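Local coordinates for putative flagellar hook-associated protein (Vibrio parahaemolyticus, PDB 3PWX), which probably serves as a structural component of the bacterial flagellum, as a member of the flagellin family linked to the hook-filament region, at residues Leu14-Glu19 with Asp219-Asp224; Leu146-Gly151 with Leu180-Asp185; Ala31-Thr36 with Val134-Asn139. All coordinates share one frame; numbering follows the deposited sequence.

In the fold
From the N terminus the chain runs up the long helix 7-61, passes through helix 71-89 and the small strands, then forms helices 142-145 and 154-166 before returning along helix 172-223. Interaction 3 closes first, joining helix 7-61 to the hairpin strand 134-137. Interaction 2 opens only after it has closed, and lays the loop following helix 142-145 on the early turns of helix 172-223. Interaction 1 spans both, bringing the start of the first long helix to the end of the last. Its centre lies about 55 Å from that of interaction 2, on the opposite side of the chain's centre, with the centres of interactions 1 and 3 about 27 Å apart.

Interaction 1: Leu14-Glu19 with Asp219-Asp224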
ATOM      1  N   LEU A  14     -18.806 -24.172  -0.025  1.00 79.04           N
ATOM      2  CA  LEU A  14     -17.826 -23.917  -1.045  1.00 76.95           C
ATOM      3  C   LEU A  14     -17.403 -22.474  -1.067  1.00 75.26           C
ATOM      4  O   LEU A  14     -16.225 -22.172  -1.266  1.00 74.48           O
ATOM      5  CB  LEU A  14     -18.339 -24.340  -2.412  1.00 78.25           C
ATOM      6  CG  LEU A  14     -18.479 -25.838  -2.672  1.00 79.76           C
ATOM      7  CD1 LEU A  14     -19.526 -26.051  -3.755  1.00 81.62           C
ATOM      8  CD2 LEU A  14     -17.190 -26.475  -3.084  1.00 79.36           C
ATOM      9  N   ASN A  15     -18.333 -21.566  -0.853  1.00 74.69           N
ATOM     10  CA  ASN A  15     -17.909 -20.175  -0.722  1.00 73.82           C
ATOM     11  C   ASN A  15     -17.197 -19.803   0.572  1.00 72.57           C
ATOM     12  O   ASN A  15     -16.388 -18.895   0.582  1.00 71.50           O
ATOM     13  CB  ASN A  15     -18.987 -19.188  -1.121  1.00 65.48           C
ATOM     14  CG  ASN A  15     -19.088 -19.073  -2.619  1.00 65.71           C
ATOM     15  OD1 ASN A  15     -18.110 -18.650  -3.279  1.00 65.00           O
ATOM     16  ND2 ASN A  15     -20.200 -19.507  -3.184  1.00 66.78           N
ATOM     17  N   LEU A  16     -17.473 -20.516   1.650  1.00 73.33           N
ATOM     18  CA  LEU A  16     -16.620 -20.365   2.816  1.00 73.21           C
ATOM     19  C   LEU A  16     -15.202 -20.940   2.563  1.00 72.16           C
ATOM     20  O   LEU A  16     -14.229 -20.359   3.012  1.00 71.21           O
ATOM     21  CB  LEU A  16     -17.265 -20.940   4.069  1.00 74.77           C
ATOM     22  CG  LEU A  16     -18.627 -20.374   4.507  1.00 76.19           C
ATOM     23  CD1 LEU A  16     -19.298 -21.338   5.470  1.00 77.48           C
ATOM     24  CD2 LEU A  16     -18.549 -18.973   5.123  1.00 74.68           C
ATOM     25  N   GLU A  17     -15.076 -22.033   1.811  1.00 72.65           N
ATOM     26  CA  GLU A  17     -13.768 -22.566   1.503  1.00 72.11           C
ATOM     27  C   GLU A  17     -12.921 -21.567   0.712  1.00 70.98           C
ATOM     28  O   GLU A  17     -11.723 -21.347   1.043  1.00 69.26           O
ATOM     29  CB  GLU A  17     -13.843 -23.882   0.744  1.00 73.21           C
ATOM     30  CG  GLU A  17     -13.693 -25.143   1.583  1.00 77.64           C
ATOM     31  CD  GLU A  17     -14.121 -26.450   0.828  1.00 85.64           C
ATOM     32  OE1 GLU A  17     -14.201 -26.481  -0.448  1.00 84.94           O
ATOM     33  OE2 GLU A  17     -14.417 -27.460   1.520  1.00 88.89           O
ATOM     34  N   ARG A  18     -13.534 -20.995  -0.330  1.00 70.69           N
ATOM     35  CA  ARG A  18     -12.901 -19.991  -1.189  1.00 69.57           C
ATOM     36  C   ARG A  18     -12.535 -18.708  -0.430  1.00 68.85           C
ATOM     37  O   ARG A  18     -11.517 -18.096  -0.740  1.00 67.96           O
ATOM     38  CB  ARG A  18     -13.796 -19.647  -2.354  1.00 69.49           C
ATOM     39  CG  ARG A  18     -13.397 -18.401  -3.102  1.00 70.08           C
ATOM     40  CD  ARG A  18     -14.383 -18.149  -4.248  1.00 75.52           C
ATOM     41  NE  ARG A  18     -13.827 -17.350  -5.346  1.00 75.39           N
ATOM     42  CZ  ARG A  18     -14.291 -17.360  -6.598  1.00 76.64           C
ATOM     43  NH1 ARG A  18     -15.289 -18.156  -6.960  1.00 77.84           N
ATOM     44  NH2 ARG A  18     -13.720 -16.606  -7.521  1.00 77.38           N
ATOM     45  N   GLU A  19     -13.359 -18.305   0.538  1.00 69.75           N
ATOM     46  CA  GLU A  19     -13.045 -17.150   1.373  1.00 70.21           C
ATOM     47  C   GLU A  19     -11.933 -17.503   2.356  1.00 69.17           C
ATOM     48  O   GLU A  19     -11.027 -16.705   2.601  1.00 68.77           O
ATOM     49  CB  GLU A  19     -14.278 -16.612   2.102  1.00 72.11           C
ATOM     50  CG  GLU A  19     -14.013 -15.312   2.925  1.00 75.72           C
ATOM     51  CD  GLU A  19     -15.252 -14.774   3.685  1.00 84.82           C
ATOM     52  OE1 GLU A  19     -16.422 -15.229   3.412  1.00 89.96           O
ATOM     53  OE2 GLU A  19     -15.061 -13.871   4.552  1.00 84.91           O
ATOM     54  N   ASP A 219     -14.172 -20.397  10.072  1.00 80.84           N
ATOM     55  CA  ASP A 219     -14.151 -21.776  10.609  1.00 83.50           C
ATOM     56  C   ASP A 219     -15.404 -22.160  11.423  1.00 86.43           C
ATOM     57  O   ASP A 219     -15.915 -23.271  11.251  1.00 88.12           O
ATOM     58  CB  ASP A 219     -12.941 -22.055  11.489  1.00 83.64           C
ATOM     59  CG  ASP A 219     -11.626 -22.066  10.738  1.00 83.98           C
ATOM     60  OD1 ASP A 219     -11.550 -22.473   9.561  1.00 83.52           O
ATOM     61  OD2 ASP A 219     -10.619 -21.661  11.385  1.00 88.74           O
ATOM     62  N   LYS A 220     -15.881 -21.263  12.296  1.00 87.55           N
ATOM     63  CA  LYS A 220     -17.064 -21.519  13.113  1.00 90.88           C
ATOM     64  C   LYS A 220     -18.327 -21.754  12.279  1.00 92.08           C
ATOM     65  O   LYS A 220     -18.944 -22.811  12.369  1.00 93.91           O
ATOM     66  CB  LYS A 220     -17.323 -20.372  14.076  1.00 91.88           C
ATOM     67  CG  LYS A 220     -18.517 -20.625  14.952  1.00 95.97           C
ATOM     68  CD  LYS A 220     -19.420 -19.416  14.997  1.00100.05           C
ATOM     69  CE  LYS A 220     -20.824 -19.833  15.408  1.00105.94           C
ATOM     70  NZ  LYS A 220     -21.373 -18.949  16.477  1.00109.35           N
ATOM     71  N   VAL A 221     -18.705 -20.758  11.480  1.00 91.66           N
ATOM     72  CA  VAL A 221     -19.833 -20.856  10.566  1.00 92.27           C
ATOM     73  C   VAL A 221     -19.679 -22.076   9.663  1.00 92.61           C
ATOM     74  O   VAL A 221     -20.676 -22.747   9.347  1.00 93.70           O
ATOM     75  CB  VAL A 221     -20.040 -19.550   9.726  1.00 91.73           C
ATOM     76  CG1 VAL A 221     -21.206 -19.690   8.753  1.00 90.39           C
ATOM     77  CG2 VAL A 221     -20.260 -18.322  10.643  1.00 91.70           C
ATOM     78  N   SER A 222     -18.439 -22.385   9.276  1.00 91.32           N
ATOM     79  CA  SER A 222     -18.179 -23.571   8.436  1.00 91.98           C
ATOM     80  C   SER A 222     -18.290 -24.892   9.213  1.00 93.92           C
ATOM     81  O   SER A 222     -18.705 -25.916   8.663  1.00 94.65           O
ATOM     82  CB  SER A 222     -16.829 -23.469   7.723  1.00 89.76           C
ATOM     83  OG  SER A 222     -16.216 -24.742   7.658  1.00 90.53           O
ATOM     84  N   GLY A 223     -17.927 -24.853  10.490  1.00 95.12           N
ATOM     85  CA  GLY A 223     -18.035 -26.018  11.352  1.00 97.34           C
ATOM     86  C   GLY A 223     -19.474 -26.434  11.589  1.00 99.62           C
ATOM     87  O   GLY A 223     -19.830 -27.586  11.348  1.00100.61           O
ATOM     88  N   ASP A 224     -20.289 -25.480  12.050  1.00100.72           N
ATOM     89  CA  ASP A 224     -21.692 -25.704  12.428  1.00103.32           C
ATOM     90  C   ASP A 224     -22.531 -26.225  11.259  1.00103.47           C
ATOM     91  O   ASP A 224     -23.647 -26.701  11.453  1.00105.31           O
ATOM     92  CB  ASP A 224     -22.327 -24.415  12.985  1.00104.11           C
ATOM     93  CG  ASP A 224     -21.620 -23.885  14.233  1.00105.66           C
ATOM     94  OD1 ASP A 224     -20.882 -24.642  14.912  1.00107.24           O
ATOM     95  OD2 ASP A 224     -21.809 -22.689  14.545  1.00107.56           O
TER
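Leu16 is the one residue of Leu14-Glu19 that touches Asp219-Asp224, and it does so through a single methyl laid against Val221 and Ser222. The helical frame around it is regular: Leu14 O accepts from Arg18 N at 3.1 Å, and Asn15 O takes the amide of Glu19 in the same way. Between these, Leu16 directs its side chain at the last turns of helix 172-223. With CG opposite the carbonyl carbon (chi1 -58°) and chi2 extended, CD1 reaches across. It rests 3.9 Å from Ser222 CA and 4.0 Å from Ser222 CB, and on its other contact it lies 4.1 Å from Val221 CG1. A leucine suits the place because its branch spans the gap between backbones whose nearest CA atoms, those of Leu16 and Ser222, are 6.7 Å apart. Ser222 is small enough for a methyl to sit over its CA and CB, while its hydroxyl OG stays 5.1 Å from Leu16 CD1. Val221 adds an apolar edge through the methyl that stands anti to its backbone N. The interface is thin and purely van der Waals, and it lies at the surface. At the end of the segment, Glu19 packs its chain on Asn214 and Val218, and Leu16 touches Val218 too. Beside them Asp219 OD1 is hydrogen-bonded to Asn20 ND2, and OD2 forms a salt bridge with Lys215. Helices 7-61 and 172-223 run antiparallel here, the first entering its predicted coiled coil as the second nears its end.

Interaction 2: Leu146-Gly151 with Leu180-Asp185; sequences LDIGGG and LNAIDD
OD1 of Asp147 accepts the backbone N of Gly149 at 3.0 Å, folding an Asx turn around Ile148, the residue that meets Ala182 and Asp185 on helix 172-223. The N-H comes from above the carboxylate plane, 54° out of it, so the bond is far from ideal, yet an aspartate is well suited to closing so tight a turn. Gly149 follows with a positive phi, at backbone angles where a CB would press on the preceding carbonyl. Gly150 also has a positive phi, which glycine adopts readily.

Ile148 does the packing, the two branches of its beta-branched side chain reaching residues about one helical turn apart. Its chi1 of 43° sets CG1 between the backbone N and the carbonyl carbon, and the extended chi2 carries CD1 out to Ala182 CB, 3.8 Å away. The methyl of Ala182 is short enough to let this end close on the helix, with CD1 4.0 Å from Ala182 CA. Thr186 and Asn189 of the same helix also touch Ile148, and Gln157 of helix 154-166 packs on Ala182. On the helix's other flank, Asp184 forms a salt bridge with Arg55 of helix 7-61. The second branch, Ile148 CG2, packs tightly on Asp185, which offers it an aliphatic CB: the two side chains cross at about a right angle, with CG2 3.3 Å from Asp185 CB and 3.9 Å from Asp185 C.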
ATOM      1  N   LEU A 146      20.777   7.237   0.477  1.00 54.98           N
ATOM      2  CA  LEU A 146      22.072   7.859   0.259  1.00 56.66           C
ATOM      3  C   LEU A 146      21.964   9.347  -0.127  1.00 59.13           C
ATOM      4  O   LEU A 146      22.961  10.095  -0.060  1.00 61.08           O
ATOM      5  CB  LEU A 146      22.854   7.076  -0.802  1.00 55.29           C
ATOM      6  CG  LEU A 146      23.432   5.753  -0.285  1.00 56.17           C
ATOM      7  CD1 LEU A 146      24.353   5.035  -1.304  1.00 53.52           C
ATOM      8  CD2 LEU A 146      24.263   5.939   1.020  1.00 53.70           C
ATOM      9  N   ASP A 147      20.771   9.789  -0.486  1.00 60.60           N
ATOM     10  CA  ASP A 147      20.585  11.192  -0.832  1.00 64.27           C
ATOM     11  C   ASP A 147      20.646  12.078   0.417  1.00 65.17           C
ATOM     12  O   ASP A 147      19.736  12.102   1.252  1.00 65.23           O
ATOM     13  CB  ASP A 147      19.265  11.376  -1.615  1.00 64.55           C
ATOM     14  CG  ASP A 147      18.791  12.832  -1.677  1.00 70.02           C
ATOM     15  OD1 ASP A 147      18.974  13.590  -0.707  1.00 75.17           O
ATOM     16  OD2 ASP A 147      18.166  13.227  -2.683  1.00 75.72           O
ATOM     17  N   ILE A 148      21.743  12.809   0.526  1.00 67.32           N
ATOM     18  CA  ILE A 148      21.902  13.822   1.563  1.00 69.10           C
ATOM     19  C   ILE A 148      21.905  15.214   0.940  1.00 71.65           C
ATOM     20  O   ILE A 148      22.371  16.175   1.548  1.00 72.09           O
ATOM     21  CB  ILE A 148      23.153  13.568   2.449  1.00 68.08           C
ATOM     22  CG1 ILE A 148      24.345  13.153   1.582  1.00 69.02           C
ATOM     23  CG2 ILE A 148      22.869  12.462   3.407  1.00 65.91           C
ATOM     24  CD1 ILE A 148      25.714  13.282   2.257  1.00 64.97           C
ATOM     25  N   GLY A 149      21.352  15.309  -0.267  1.00 73.69           N
ATOM     26  CA  GLY A 149      21.400  16.532  -1.058  1.00 77.63           C
ATOM     27  C   GLY A 149      22.630  16.462  -1.939  1.00 80.42           C
ATOM     28  O   GLY A 149      23.322  15.433  -1.945  1.00 80.07           O
ATOM     29  N   GLY A 150      22.905  17.540  -2.683  1.00 83.23           N
ATOM     30  CA  GLY A 150      24.094  17.622  -3.528  1.00 85.19           C
ATOM     31  C   GLY A 150      24.003  16.613  -4.661  1.00 86.16           C
ATOM     32  O   GLY A 150      24.411  16.881  -5.792  1.00 86.92           O
ATOM     33  N   GLY A 151      23.396  15.464  -4.332  1.00 85.94           N
ATOM     34  CA  GLY A 151      23.559  14.198  -5.045  1.00 85.42           C
ATOM     35  C   GLY A 151      24.754  13.451  -4.471  1.00 84.55           C
ATOM     36  O   GLY A 151      24.945  12.270  -4.804  1.00 84.23           O
ATOM     37  N   LEU A 180      32.018  14.380   8.856  1.00 63.05           N
ATOM     38  CA  LEU A 180      31.118  14.078   9.989  1.00 62.47           C
ATOM     39  C   LEU A 180      29.681  14.453   9.676  1.00 61.79           C
ATOM     40  O   LEU A 180      28.763  13.687   9.965  1.00 62.79           O
ATOM     41  CB  LEU A 180      31.600  14.705  11.272  1.00 62.98           C
ATOM     42  CG  LEU A 180      32.948  14.185  11.790  1.00 64.53           C
ATOM     43  CD1 LEU A 180      33.511  15.145  12.869  1.00 65.45           C
ATOM     44  CD2 LEU A 180      32.891  12.736  12.310  1.00 61.23           C
ATOM     45  N   ASN A 181      29.488  15.604   9.034  1.00 61.43           N
ATOM     46  CA  ASN A 181      28.169  16.027   8.569  1.00 60.33           C
ATOM     47  C   ASN A 181      27.510  15.061   7.553  1.00 58.60           C
ATOM     48  O   ASN A 181      26.288  14.848   7.601  1.00 58.35           O
ATOM     49  CB  ASN A 181      28.197  17.466   8.034  1.00 61.20           C
ATOM     50  CG  ASN A 181      28.619  18.482   9.092  1.00 62.63           C
ATOM     51  OD1 ASN A 181      28.464  18.254  10.282  1.00 65.89           O
ATOM     52  ND2 ASN A 181      29.148  19.607   8.652  1.00 63.54           N
ATOM     53  N   ALA A 182      28.304  14.470   6.665  1.00 56.68           N
ATOM     54  CA  ALA A 182      27.779  13.526   5.703  1.00 55.03           C
ATOM     55  C   ALA A 182      27.450  12.219   6.385  1.00 54.74           C
ATOM     56  O   ALA A 182      26.376  11.576   6.075  1.00 55.23           O
ATOM     57  CB  ALA A 182      28.727  13.317   4.569  1.00 55.09           C
ATOM     58  N   ILE A 183      28.302  11.821   7.325  1.00 55.08           N
ATOM     59  CA  ILE A 183      28.004  10.646   8.142  1.00 55.04           C
ATOM     60  C   ILE A 183      26.778  10.866   9.003  1.00 55.01           C
ATOM     61  O   ILE A 183      25.853  10.079   8.908  1.00 54.64           O
ATOM     62  CB  ILE A 183      29.169  10.196   9.034  1.00 55.67           C
ATOM     63  CG1 ILE A 183      30.365   9.779   8.168  1.00 55.86           C
ATOM     64  CG2 ILE A 183      28.666   9.041   9.928  1.00 55.77           C
ATOM     65  CD1 ILE A 183      31.666   9.521   8.897  1.00 57.07           C
ATOM     66  N   ASP A 184      26.738  11.933   9.809  1.00 55.51           N
ATOM     67  CA  ASP A 184      25.488  12.242  10.561  1.00 56.00           C
ATOM     68  C   ASP A 184      24.222  12.211   9.707  1.00 55.17           C
ATOM     69  O   ASP A 184      23.212  11.682  10.165  1.00 55.13           O
ATOM     70  CB  ASP A 184      25.561  13.536  11.382  1.00 57.28           C
ATOM     71  CG  ASP A 184      26.602  13.447  12.457  1.00 63.69           C
ATOM     72  OD1 ASP A 184      27.087  12.311  12.699  1.00 67.45           O
ATOM     73  OD2 ASP A 184      26.955  14.487  13.060  1.00 69.15           O
ATOM     74  N   ASP A 185      24.278  12.737   8.478  1.00 54.91           N
ATOM     75  CA  ASP A 185      23.062  12.803   7.635  1.00 54.61           C
ATOM     76  C   ASP A 185      22.648  11.427   7.138  1.00 53.99           C
ATOM     77  O   ASP A 185      21.449  11.049   7.171  1.00 53.84           O
ATOM     78  CB  ASP A 185      23.253  13.732   6.437  1.00 54.70           C
ATOM     79  CG  ASP A 185      23.374  15.173   6.851  1.00 59.99           C
ATOM     80  OD1 ASP A 185      22.894  15.483   7.984  1.00 64.08           O
ATOM     81  OD2 ASP A 185      23.945  15.979   6.065  1.00 62.25           O
TER

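Interaction 3: Ala31-Thr36 with Val134-Asn139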
ATOM      1  N   ALA A  31       3.241 -12.740   6.024  1.00 54.88           N
ATOM      2  CA  ALA A  31       4.420 -13.437   6.518  1.00 55.63           C
ATOM      3  C   ALA A  31       5.571 -13.268   5.493  1.00 55.69           C
ATOM      4  O   ALA A  31       6.707 -13.041   5.867  1.00 55.14           O
ATOM      5  CB  ALA A  31       4.124 -14.910   6.772  1.00 56.44           C
ATOM      6  N   ASN A  32       5.297 -13.370   4.190  1.00 56.23           N
ATOM      7  CA  ASN A  32       6.460 -13.246   3.300  1.00 56.23           C
ATOM      8  C   ASN A  32       7.002 -11.853   3.265  1.00 54.87           C
ATOM      9  O   ASN A  32       8.215 -11.650   3.121  1.00 56.66           O
ATOM     10  CB  ASN A  32       6.237 -13.847   1.933  1.00 56.25           C
ATOM     11  CG  ASN A  32       6.130 -15.353   2.011  1.00 60.93           C
ATOM     12  OD1 ASN A  32       6.796 -15.965   2.834  1.00 65.68           O
ATOM     13  ND2 ASN A  32       5.301 -15.963   1.164  1.00 64.18           N
ATOM     14  N   LEU A  33       6.131 -10.878   3.463  1.00 53.25           N
ATOM     15  CA  LEU A  33       6.593  -9.500   3.387  1.00 52.81           C
ATOM     16  C   LEU A  33       7.448  -9.190   4.654  1.00 52.89           C
ATOM     17  O   LEU A  33       8.510  -8.561   4.570  1.00 52.69           O
ATOM     18  CB  LEU A  33       5.428  -8.524   3.139  1.00 52.63           C
ATOM     19  CG  LEU A  33       5.734  -7.027   3.153  1.00 52.35           C
ATOM     20  CD1 LEU A  33       6.943  -6.668   2.258  1.00 52.10           C
ATOM     21  CD2 LEU A  33       4.509  -6.240   2.749  1.00 52.46           C
ATOM     22  N   LYS A  34       7.015  -9.717   5.798  1.00 53.30           N
ATOM     23  CA  LYS A  34       7.733  -9.541   7.045  1.00 55.23           C
ATOM     24  C   LYS A  34       9.141 -10.100   6.958  1.00 57.27           C
ATOM     25  O   LYS A  34      10.100  -9.575   7.583  1.00 56.89           O
ATOM     26  CB  LYS A  34       7.006 -10.224   8.182  1.00 56.33           C
ATOM     27  CG  LYS A  34       5.650  -9.600   8.517  1.00 58.10           C
ATOM     28  CD  LYS A  34       5.188 -10.006   9.891  1.00 58.34           C
ATOM     29  CE  LYS A  34       6.217  -9.442  10.907  1.00 62.30           C
ATOM     30  NZ  LYS A  34       5.522  -8.812  12.092  1.00 63.21           N
ATOM     31  N   THR A  35       9.260 -11.181   6.198  1.00 58.94           N
ATOM     32  CA  THR A  35      10.534 -11.843   6.045  1.00 61.11           C
ATOM     33  C   THR A  35      11.488 -11.018   5.237  1.00 59.64           C
ATOM     34  O   THR A  35      12.654 -10.985   5.513  1.00 61.87           O
ATOM     35  CB  THR A  35      10.378 -13.165   5.327  1.00 62.64           C
ATOM     36  OG1 THR A  35       9.752 -14.072   6.238  1.00 67.06           O
ATOM     37  CG2 THR A  35      11.788 -13.708   4.916  1.00 61.87           C
ATOM     38  N   THR A  36      10.962 -10.363   4.232  1.00 57.89           N
ATOM     39  CA  THR A  36      11.721  -9.571   3.293  1.00 55.66           C
ATOM     40  C   THR A  36      12.061  -8.290   3.993  1.00 53.58           C
ATOM     41  O   THR A  36      13.142  -7.741   3.795  1.00 54.44           O
ATOM     42  CB  THR A  36      10.772  -9.267   2.161  1.00 55.53           C
ATOM     43  OG1 THR A  36      10.492 -10.505   1.510  1.00 58.83           O
ATOM     44  CG2 THR A  36      11.350  -8.291   1.177  1.00 57.38           C
ATOM     45  N   VAL A 134      -5.767  -3.628  -0.572  1.00 57.74           N
ATOM     46  CA  VAL A 134      -4.835  -2.955   0.267  1.00 57.27           C
ATOM     47  C   VAL A 134      -3.405  -3.377  -0.077  1.00 56.19           C
ATOM     48  O   VAL A 134      -3.078  -4.562   0.009  1.00 55.64           O
ATOM     49  CB  VAL A 134      -5.101  -3.281   1.780  1.00 57.34           C
ATOM     50  CG1 VAL A 134      -4.086  -2.509   2.705  1.00 56.98           C
ATOM     51  CG2 VAL A 134      -6.600  -3.053   2.151  1.00 58.58           C
ATOM     52  N   THR A 135      -2.534  -2.423  -0.406  1.00 55.99           N
ATOM     53  CA  THR A 135      -1.156  -2.780  -0.669  1.00 55.10           C
ATOM     54  C   THR A 135      -0.215  -2.158   0.328  1.00 54.69           C
ATOM     55  O   THR A 135      -0.458  -1.072   0.875  1.00 55.15           O
ATOM     56  CB  THR A 135      -0.695  -2.339  -2.054  1.00 55.21           C
ATOM     57  OG1 THR A 135      -0.572  -0.917  -2.032  1.00 55.89           O
ATOM     58  CG2 THR A 135      -1.676  -2.780  -3.134  1.00 55.86           C
HETATM   59  N   MSE A 136       0.869  -2.856   0.586  1.00 53.96           N
HETATM   60  CA  MSE A 136       1.870  -2.308   1.524  1.00 53.61           C
HETATM   61  C   MSE A 136       3.182  -2.193   0.750  1.00 53.11           C
HETATM   62  O   MSE A 136       3.506  -3.111  -0.040  1.00 52.90           O
HETATM   63  CB  MSE A 136       2.025  -3.224   2.710  1.00 53.41           C
HETATM   64  CG  MSE A 136       3.359  -3.103   3.395  1.00 57.06           C
HETATM   65 SE   MSE A 136       3.281  -1.581   4.680  1.00 68.38          SE
HETATM   66  CE  MSE A 136       1.522  -2.231   5.419  1.00 65.46           C
ATOM     67  N   ASP A 137       3.899  -1.073   0.891  1.00 53.07           N
ATOM     68  CA  ASP A 137       5.183  -0.903   0.187  1.00 52.70           C
ATOM     69  C   ASP A 137       6.200  -1.809   0.826  1.00 52.20           C
ATOM     70  O   ASP A 137       6.249  -1.922   2.028  1.00 52.15           O
ATOM     71  CB  ASP A 137       5.644   0.562   0.201  1.00 52.88           C
ATOM     72  CG  ASP A 137       4.638   1.517  -0.515  1.00 54.74           C
ATOM     73  OD1 ASP A 137       3.783   1.072  -1.370  1.00 54.27           O
ATOM     74  OD2 ASP A 137       4.716   2.741  -0.229  1.00 59.49           O
ATOM     75  N   SER A 138       7.026  -2.463   0.031  1.00 52.01           N
ATOM     76  CA  SER A 138       7.858  -3.567   0.502  1.00 51.79           C
ATOM     77  C   SER A 138       9.323  -3.347   0.275  1.00 51.64           C
ATOM     78  O   SER A 138      10.160  -4.158   0.754  1.00 52.62           O
ATOM     79  CB  SER A 138       7.398  -4.864  -0.193  1.00 51.96           C
ATOM     80  OG  SER A 138       7.627  -4.783  -1.598  1.00 52.16           O
ATOM     81  N   ASN A 139       9.705  -2.255  -0.380  1.00 51.67           N
ATOM     82  CA  ASN A 139      11.145  -1.995  -0.490  1.00 51.59           C
ATOM     83  C   ASN A 139      11.702  -0.704   0.129  1.00 51.48           C
ATOM     84  O   ASN A 139      10.934   0.215   0.411  1.00 52.50           O
ATOM     85  CB  ASN A 139      11.590  -2.117  -1.934  1.00 51.87           C
ATOM     86  CG  ASN A 139      11.021  -1.028  -2.832  1.00 53.65           C
ATOM     87  OD1 ASN A 139       9.832  -0.639  -2.759  1.00 52.68           O
ATOM     88  ND2 ASN A 139      11.882  -0.535  -3.722  1.00 55.93           N
TER
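Leu33 holds CG anti to its backbone N, chi1 175°, and a chi2 of 50° spreads its two methyls toward different residues of Val134-Asn139. Met136, modelled as selenomethionine, also has CG opposite its backbone N: this chi1 of 155° puts CG beside Leu33, and the bends at the next two torsions lead the selenium away. Leu33 CD2 lies 3.4 Å from Met136 CG and 3.9 Å from Met136 CB, a close apolar contact in which the two side chains cross at about a right angle. The other methyl, Leu33 CD1, points to Ser138, but its placement there is doubtful and the exact distance unreliable. A leucine fits because its CD2 branch reaches the aliphatic start of the Met136 side chain. Strand 134-137 is the second arm of a beta hairpin whose first arm is 127-131; Met136 pairs by backbone bonds with Val128, which also packs on Leu33. The sheet runs on into the second subunit, where Val134, Thr135 and Met136 join an antiparallel ladder with a strand of that chain. Helix 7-61 therefore packs against a hairpin that takes part in the dimer interface. One turn beyond Leu33, Thr36 grazes the contact, its CG2 4.3 Å from Ser138 O. Its hydroxyl is turned back to the helix: Thr36 OG1 gives a hydrogen bond to Asn32 O at 3.0 Å, while Thr36 N reaches the same oxygen from the opposite face of its carbonyl plane, at 3.2 Å.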